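Local structure of protease LasA (Pseudomonas aeruginosa, 3IT5) at residues Val67-Pro72 and Thr97-Tyr102. The protein cleaves pentaglycine cross-links of staphylococcal peptidoglycan and degrades host elastin as a secreted zinc-dependent M23 metallopeptidase. Sequence-based numbering, arbitrary orientation.
Sequences VRVTHP and TKLGVY
Between segments 67-72 and 97-102 the CA atoms come nearest at Val67 and Leu99, 7.9 Å apart, with no backbone hydrogen bond across. The segments lie on strands 66-70 and 98-102 of the curled antiparallel sheet of this M23 peptidase domain; strand 75-83 pairs with both, and the contact between them is purely apolar. It illustrates how one leucine can join non-neighbouring strands of a curled sheet. Val67 and Val69, two residues apart, both direct their CB atoms toward segment 97-102, whereas Arg68 between them turns away and its NE is hydrogen-bonded to OD1 of Asn78. On Leu99, CG lies anti to the carbonyl carbon (chi1 -53°), and the extended chi2 of -177° sends CD1 to the two valines. That single methyl bridges the pair, with CD1 of Leu99 lying 3.9 Å from CG1 of Val67. The valines have nearly the same rotamer yet offer different branches: Val67 uses the methyl anti to its backbone N, Val69 the one anti to its carbonyl carbon. All three residues are buried, and Ile85 adds to the apolar surroundings of Val67. Leu99 also belongs to a classic beta bulge, in which it and Gly100 together face Val51 on strand 50-52. Val69 completes the cluster through its CG2, 4.0 Å from CD1 of Leu99.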
ATOM      1  N   VAL A  67       0.072  -9.585   5.697  1.00  5.99           N
ATOM      2  CA  VAL A  67       0.429  -8.891   6.939  1.00  6.15           C
ATOM      3  C   VAL A  67      -0.517  -7.707   7.145  1.00  6.24           C
ATOM      4  O   VAL A  67      -0.915  -7.049   6.178  1.00  6.35           O
ATOM      5  CB  VAL A  67       1.895  -8.358   6.891  1.00  6.23           C
ATOM      6  CG1 VAL A  67       2.179  -7.367   8.026  1.00  6.45           C
ATOM      7  CG2 VAL A  67       2.895  -9.506   6.943  1.00  6.32           C
ATOM      8  N   ARG A  68      -0.870  -7.448   8.403  1.00  6.12           N
ATOM      9  CA  ARG A  68      -1.642  -6.267   8.786  1.00  6.23           C
ATOM     10  C   ARG A  68      -0.888  -5.504   9.882  1.00  6.12           C
ATOM     11  O   ARG A  68      -0.325  -6.112  10.798  1.00  6.09           O
ATOM     12  CB  ARG A  68      -3.049  -6.685   9.254  1.00  6.59           C
ATOM     13  CG  ARG A  68      -3.946  -5.580   9.846  1.00  7.59           C
ATOM     14  CD  ARG A  68      -4.996  -5.026   8.859  1.00  9.86           C
ATOM     15  NE  ARG A  68      -5.608  -6.053   8.011  1.00 11.03           N
ATOM     16  CZ  ARG A  68      -6.740  -6.704   8.275  1.00 12.04           C
ATOM     17  NH1 ARG A  68      -7.436  -6.456   9.381  1.00 13.31           N
ATOM     18  NH2 ARG A  68      -7.184  -7.611   7.414  1.00 12.36           N
ATOM     19  N   VAL A  69      -0.862  -4.177   9.775  1.00  5.99           N
ATOM     20  CA  VAL A  69      -0.285  -3.330  10.819  1.00  5.67           C
ATOM     21  C   VAL A  69      -1.411  -2.493  11.427  1.00  5.69           C
ATOM     22  O   VAL A  69      -2.085  -1.739  10.722  1.00  5.50           O
ATOM     23  CB  VAL A  69       0.872  -2.440  10.281  1.00  5.50           C
ATOM     24  CG1 VAL A  69       1.473  -1.579  11.396  1.00  5.87           C
ATOM     25  CG2 VAL A  69       1.962  -3.308   9.653  1.00  5.62           C
ATOM     26  N   THR A  70      -1.623  -2.649  12.732  1.00  5.53           N
ATOM     27  CA  THR A  70      -2.771  -2.050  13.402  1.00  5.35           C
ATOM     28  C   THR A  70      -2.351  -1.034  14.464  1.00  5.63           C
ATOM     29  O   THR A  70      -1.667  -1.383  15.433  1.00  5.59           O
ATOM     30  CB  THR A  70      -3.666  -3.140  14.036  1.00  5.44           C
ATOM     31  OG1 THR A  70      -3.973  -4.140  13.051  1.00  5.00           O
ATOM     32  CG2 THR A  70      -4.957  -2.534  14.586  1.00  5.16           C
ATOM     33  N   HIS A  71      -2.763   0.216  14.264  1.00  5.66           N
ATOM     34  CA  HIS A  71      -2.477   1.320  15.187  1.00  6.16           C
ATOM     35  C   HIS A  71      -3.478   1.302  16.354  1.00  6.04           C
ATOM     36  O   HIS A  71      -4.592   0.790  16.200  1.00  5.95           O
ATOM     37  CB  HIS A  71      -2.545   2.651  14.425  1.00  6.26           C
ATOM     38  CG  HIS A  71      -1.895   3.804  15.130  1.00  6.66           C
ATOM     39  ND1 HIS A  71      -0.528   3.982  15.164  1.00  7.32           N
ATOM     40  CD2 HIS A  71      -2.426   4.848  15.808  1.00  6.96           C
ATOM     41  CE1 HIS A  71      -0.244   5.078  15.845  1.00  7.15           C
ATOM     42  NE2 HIS A  71      -1.379   5.625  16.245  1.00  7.19           N
ATOM     43  N   PRO A  72      -3.084   1.834  17.533  1.00  6.22           N
ATOM     44  CA  PRO A  72      -4.049   1.954  18.645  1.00  6.31           C
ATOM     45  C   PRO A  72      -5.288   2.802  18.310  1.00  6.52           C
ATOM     46  O   PRO A  72      -6.321   2.667  18.965  1.00  6.39           O
ATOM     47  CB  PRO A  72      -3.228   2.625  19.748  1.00  6.35           C
ATOM     48  CG  PRO A  72      -1.817   2.215  19.458  1.00  6.32           C
ATOM     49  CD  PRO A  72      -1.714   2.170  17.964  1.00  6.25           C
ATOM     50  N   THR A  97       9.460   0.212   8.903  1.00  5.69           N
ATOM     51  CA  THR A  97       9.979  -1.084   9.348  1.00  5.67           C
ATOM     52  C   THR A  97       9.742  -2.109   8.245  1.00  5.63           C
ATOM     53  O   THR A  97       8.599  -2.365   7.872  1.00  5.67           O
ATOM     54  CB  THR A  97       9.322  -1.575  10.666  1.00  5.83           C
ATOM     55  OG1 THR A  97       9.647  -0.681  11.738  1.00  5.70           O
ATOM     56  CG2 THR A  97       9.824  -2.978  11.025  1.00  6.02           C
ATOM     57  N   LYS A  98      10.818  -2.697   7.727  1.00  5.49           N
ATOM     58  CA  LYS A  98      10.693  -3.671   6.644  1.00  5.25           C
ATOM     59  C   LYS A  98       9.888  -4.893   7.082  1.00  4.92           C
ATOM     60  O   LYS A  98      10.258  -5.585   8.028  1.00  4.91           O
ATOM     61  CB  LYS A  98      12.068  -4.079   6.102  1.00  5.09           C
ATOM     62  CG  LYS A  98      12.019  -5.145   5.013  1.00  4.79           C
ATOM     63  CD  LYS A  98      13.370  -5.288   4.316  1.00  4.28           C
ATOM     64  CE  LYS A  98      13.391  -6.484   3.362  1.00  3.64           C
ATOM     65  NZ  LYS A  98      14.635  -6.478   2.530  1.00  3.66           N
ATOM     66  N   LEU A  99       8.785  -5.140   6.380  1.00  4.87           N
ATOM     67  CA  LEU A  99       7.897  -6.270   6.672  1.00  4.39           C
ATOM     68  C   LEU A  99       8.282  -7.510   5.874  1.00  4.37           C
ATOM     69  O   LEU A  99       7.953  -8.636   6.262  1.00  4.23           O
ATOM     70  CB  LEU A  99       6.445  -5.893   6.362  1.00  4.34           C
ATOM     71  CG  LEU A  99       5.881  -4.612   6.992  1.00  4.23           C
ATOM     72  CD1 LEU A  99       4.405  -4.445   6.632  1.00  3.92           C
ATOM     73  CD2 LEU A  99       6.064  -4.617   8.505  1.00  4.11           C
ATOM     74  N   GLY A 100       8.961  -7.288   4.748  1.00  4.09           N
ATOM     75  CA  GLY A 100       9.390  -8.360   3.861  1.00  3.79           C
ATOM     76  C   GLY A 100       9.605  -7.849   2.447  1.00  4.14           C
ATOM     77  O   GLY A 100      10.203  -6.787   2.235  1.00  3.81           O
ATOM     78  N   VAL A 101       9.114  -8.614   1.478  1.00  3.93           N
ATOM     79  CA  VAL A 101       9.155  -8.216   0.072  1.00  4.23           C
ATOM     80  C   VAL A 101       7.808  -8.526  -0.553  1.00  4.31           C
ATOM     81  O   VAL A 101       7.034  -9.306   0.013  1.00  4.45           O
ATOM     82  CB  VAL A 101      10.273  -8.960  -0.716  1.00  4.28           C
ATOM     83  CG1 VAL A 101      11.660  -8.453  -0.316  1.00  4.11           C
ATOM     84  CG2 VAL A 101      10.177 -10.476  -0.510  1.00  4.32           C
ATOM     85  N   TYR A 102       7.506  -7.915  -1.698  1.00  4.39           N
ATOM     86  CA  TYR A 102       6.383  -8.407  -2.485  1.00  4.35           C
ATOM     87  C   TYR A 102       6.834  -9.629  -3.279  1.00  4.34           C
ATOM     88  O   TYR A 102       8.015  -9.769  -3.596  1.00  4.28           O
ATOM     89  CB  TYR A 102       5.712  -7.322  -3.344  1.00  4.44           C
ATOM     90  CG  TYR A 102       6.563  -6.619  -4.383  1.00  4.42           C
ATOM     91  CD1 TYR A 102       6.781  -7.186  -5.639  1.00  4.65           C
ATOM     92  CD2 TYR A 102       7.097  -5.356  -4.132  1.00  4.34           C
ATOM     93  CE1 TYR A 102       7.543  -6.530  -6.604  1.00  4.75           C
ATOM     94  CE2 TYR A 102       7.857  -4.688  -5.092  1.00  4.68           C
ATOM     95  CZ  TYR A 102       8.076  -5.280  -6.322  1.00  5.02           C
ATOM     96  OH  TYR A 102       8.827  -4.625  -7.269  1.00  5.07           O
TER